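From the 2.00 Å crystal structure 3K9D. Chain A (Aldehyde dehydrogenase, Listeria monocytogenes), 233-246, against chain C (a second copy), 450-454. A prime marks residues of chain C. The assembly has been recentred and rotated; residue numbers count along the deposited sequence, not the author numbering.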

# COMPACT_ATOMS: atom_id res chain seq x y z
N PRO A 233 -25.18 2.83 31.99
CA PRO A 233 -24.25 3.74 32.66
C PRO A 233 -22.80 3.66 32.16
O PRO A 233 -22.14 4.69 32.02
CB PRO A 233 -24.33 3.29 34.14
CG PRO A 233 -25.73 2.78 34.28
CD PRO A 233 -25.93 2.02 32.98
N ARG A 234 -22.30 2.46 31.86
CA ARG A 234 -20.96 2.33 31.29
C ARG A 234 -20.88 2.77 29.82
O ARG A 234 -19.89 3.36 29.42
CB ARG A 234 -20.42 0.90 31.44
CG ARG A 234 -18.92 0.79 31.16
CD ARG A 234 -18.40 -0.58 31.57
NE ARG A 234 -19.16 -1.62 30.89
CZ ARG A 234 -18.71 -2.33 29.86
NH1 ARG A 234 -17.47 -2.15 29.40
NH2 ARG A 234 -19.50 -3.25 29.32
N ALA A 235 -21.92 2.48 29.02
CA ALA A 235 -21.94 2.93 27.62
C ALA A 235 -21.90 4.45 27.55
O ALA A 235 -21.14 5.01 26.77
CB ALA A 235 -23.16 2.39 26.85
N VAL A 236 -22.69 5.11 28.40
CA VAL A 236 -22.68 6.56 28.51
C VAL A 236 -21.31 7.09 28.96
O VAL A 236 -20.80 8.03 28.37
CB VAL A 236 -23.84 7.08 29.41
CG1 VAL A 236 -23.74 8.57 29.62
CG2 VAL A 236 -25.20 6.75 28.78
N LYS A 237 -20.71 6.47 29.98
CA LYS A 237 -19.40 6.88 30.52
C LYS A 237 -18.31 6.77 29.45
O LYS A 237 -17.50 7.67 29.30
CB LYS A 237 -19.03 6.03 31.74
CG LYS A 237 -17.68 6.33 32.37
CD LYS A 237 -17.25 5.18 33.28
CE LYS A 237 -15.85 5.40 33.83
NZ LYS A 237 -14.79 5.24 32.78
N HIS A 238 -18.33 5.68 28.70
CA HIS A 238 -17.38 5.48 27.60
C HIS A 238 -17.51 6.55 26.51
O HIS A 238 -16.52 7.14 26.10
CB HIS A 238 -17.50 4.08 27.02
CG HIS A 238 -16.89 3.01 27.88
ND1 HIS A 238 -17.14 1.67 27.68
CD2 HIS A 238 -16.04 3.08 28.93
CE1 HIS A 238 -16.48 0.96 28.58
NE2 HIS A 238 -15.80 1.79 29.35
N ILE A 239 -18.74 6.82 26.08
CA ILE A 239 -19.01 7.79 25.01
C ILE A 239 -18.58 9.19 25.48
O ILE A 239 -17.99 9.95 24.72
CB ILE A 239 -20.51 7.77 24.60
CG1 ILE A 239 -20.86 6.43 23.94
CG2 ILE A 239 -20.86 8.94 23.67
CD1 ILE A 239 -22.34 6.20 23.69
N LEU A 240 -18.87 9.51 26.75
CA LEU A 240 -18.45 10.78 27.33
C LEU A 240 -16.94 10.85 27.51
O LEU A 240 -16.36 11.89 27.23
CB LEU A 240 -19.19 11.09 28.64
CG LEU A 240 -20.71 11.21 28.50
CD1 LEU A 240 -21.31 11.52 29.85
CD2 LEU A 240 -21.08 12.30 27.50
N ASP A 241 -16.32 9.75 27.95
CA ASP A 241 -14.84 9.68 28.14
C ASP A 241 -14.10 10.03 26.86
O ASP A 241 -13.09 10.74 26.89
CB ASP A 241 -14.38 8.28 28.60
CG ASP A 241 -14.58 8.03 30.09
OD1 ASP A 241 -14.86 8.99 30.85
OD2 ASP A 241 -14.47 6.86 30.52
N SER A 242 -14.61 9.50 25.75
CA SER A 242 -14.03 9.70 24.42
C SER A 242 -14.41 11.03 23.78
O SER A 242 -13.55 11.76 23.29
CB SER A 242 -14.43 8.52 23.53
OG SER A 242 -14.60 8.90 22.18
N LYS A 243 -15.69 11.35 23.80
CA LYS A 243 -16.20 12.50 23.08
C LYS A 243 -15.74 13.84 23.69
O LYS A 243 -15.55 14.81 22.95
CB LYS A 243 -17.74 12.41 22.93
CG LYS A 243 -18.37 13.45 22.07
CD LYS A 243 -17.80 13.39 20.69
CE LYS A 243 -18.43 14.41 19.83
NZ LYS A 243 -17.91 14.45 18.43
N THR A 244 -15.53 13.87 25.01
CA THR A 244 -14.99 15.06 25.68
C THR A 244 -13.46 15.09 25.76
O THR A 244 -12.90 16.12 26.12
CB THR A 244 -15.53 15.20 27.13
OG1 THR A 244 -15.06 14.11 27.91
CG2 THR A 244 -17.05 15.20 27.15
N PHE A 245 -12.80 13.97 25.45
CA PHE A 245 -11.34 13.89 25.49
C PHE A 245 -10.67 14.86 24.52
O PHE A 245 -10.82 14.73 23.31
CB PHE A 245 -10.86 12.46 25.21
CG PHE A 245 -9.41 12.23 25.53
CD1 PHE A 245 -9.01 12.04 26.85
CD2 PHE A 245 -8.45 12.22 24.54
CE1 PHE A 245 -7.68 11.84 27.17
CE2 PHE A 245 -7.11 12.02 24.85
CZ PHE A 245 -6.73 11.83 26.16
N ASP A 246 -9.95 15.83 25.08
CA ASP A 246 -9.30 16.92 24.34
C ASP A 246 -10.32 17.77 23.56
O ASP A 246 -10.01 18.28 22.48
CB ASP A 246 -8.18 16.37 23.44
CG ASP A 246 -7.11 17.41 23.11
OD1 ASP A 246 -6.65 18.08 24.04
OD2 ASP A 246 -6.73 17.52 21.92
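Chain C, residues 450-454: LELED

A lysine set among carboxylates is a recurrent device at protein interfaces, and the contact between two copies of this aldehyde dehydrogenase illustrates how side-chain conformation makes it work. Chain A contributes a helix already under way at Pro233, with Phe245 farther along the chain. Chain C contributes a short segment that is extended at Leu450′ and Glu451′ and turns helical at Leu452′. Glu451′ is the N-cap residue, and its own backbone N is held by Asp454′ OD2 at 2.9 Å. The nearest CA pairs are His238 CA to Glu451′ CA at 8.2 Å and Asp241 CA to Leu452′ CA at 6.9 Å; only this step follows the helix, while the segment as a whole runs across it.

Lys237 points its CA-to-CB bond toward chain C and keeps chi1 to chi3 all t. This extended stem carries the amine out from the helix, and chi4, at m, turns NZ at the tip. There Lys237 NZ meets three carboxylates: Glu451′ OE1 at 2.9 Å, Glu453′ OE2 at 2.6 Å and, one turn along its own helix, Asp241 OD2 at 2.8 Å, each a salt bridge. The shared cation offsets the repulsion of acids that crowd one another, for Asp241 OD2 lies 4.0 Å from Glu453′ OE2.

Both glutamates have sideways CA-to-CB bonds, yet their ends come nearer to chain A. Glu451′ does so with chi1 and chi2 both m, a folded conformation that also brings its carboxylate to the ring edge of His238, whose own chi1 is m. His238 NE2 donates to Glu451′ OE2 at 3.0 Å with good geometry, and to Glu451′ OE1, also at 3.0 Å, only weakly. In Glu453′, chi1 is m and chi2, at 91°, lies between the usual wells; its OE2 still reaches Lys237 NZ.

Water completes the arrangement. One molecule donates to Asp241 OD2 at 2.7 Å and Glu451′ OE1 at 2.9 Å while accepting from Leu452′ N at 2.9 Å, linking two like-charged groups to a backbone amide in the first turn of the chain C helix. A second donates to Glu451′ OE2 at 2.7 Å and accepts a weak bond from Arg234 NH1 at 3.1 Å.

Beyond the polar cluster, Leu452′ points toward chain A with chi1 and chi2 both t. Leu452′ CD1 lies 3.9 Å from Asp241 OD1 and Leu452′ CD2 4.2 Å from Phe245 CE1, giving the charged network an apolar flank.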

# COMPACT_ATOMS: atom_id res chain seq x y z
N LEU C 450 -9.26 -1.72 28.88
CA LEU C 450 -8.94 -0.74 29.94
C LEU C 450 -9.95 0.42 29.98
O LEU C 450 -10.70 0.62 29.03
CB LEU C 450 -7.53 -0.16 29.73
CG LEU C 450 -6.26 -1.01 29.81
CD1 LEU C 450 -5.06 -0.09 29.70
CD2 LEU C 450 -6.19 -1.82 31.09
N GLU C 451 -9.96 1.17 31.08
CA GLU C 451 -10.74 2.40 31.19
C GLU C 451 -9.81 3.61 31.08
O GLU C 451 -8.60 3.45 31.23
CB GLU C 451 -11.48 2.44 32.53
CG GLU C 451 -12.47 1.31 32.74
CD GLU C 451 -13.75 1.46 31.92
OE1 GLU C 451 -14.23 2.60 31.72
OE2 GLU C 451 -14.29 0.42 31.49
N LEU C 452 -10.36 4.81 30.84
CA LEU C 452 -9.58 6.06 30.83
C LEU C 452 -8.78 6.23 32.12
O LEU C 452 -7.60 6.58 32.07
CB LEU C 452 -10.50 7.28 30.63
CG LEU C 452 -10.08 8.61 29.95
CD1 LEU C 452 -11.07 9.71 30.32
CD2 LEU C 452 -8.64 9.09 30.16
N GLU C 453 -9.40 5.92 33.26
CA GLU C 453 -8.76 5.98 34.59
C GLU C 453 -7.50 5.12 34.71
O GLU C 453 -6.60 5.45 35.48
CB GLU C 453 -9.75 5.61 35.72
CG GLU C 453 -11.13 6.25 35.61
CD GLU C 453 -12.12 5.37 34.85
OE1 GLU C 453 -12.68 4.42 35.45
OE2 GLU C 453 -12.32 5.62 33.65
N ASP C 454 -7.44 4.02 33.95
CA ASP C 454 -6.25 3.16 33.91
C ASP C 454 -5.10 3.79 33.14
O ASP C 454 -3.94 3.60 33.49
CB ASP C 454 -6.56 1.79 33.32
CG ASP C 454 -7.60 1.02 34.13
OD1 ASP C 454 -7.51 0.99 35.38
OD2 ASP C 454 -8.50 0.42 33.50
O HOH W 1 -14.44 -1.51 29.67
O HOH W 2 -13.08 4.64 29.96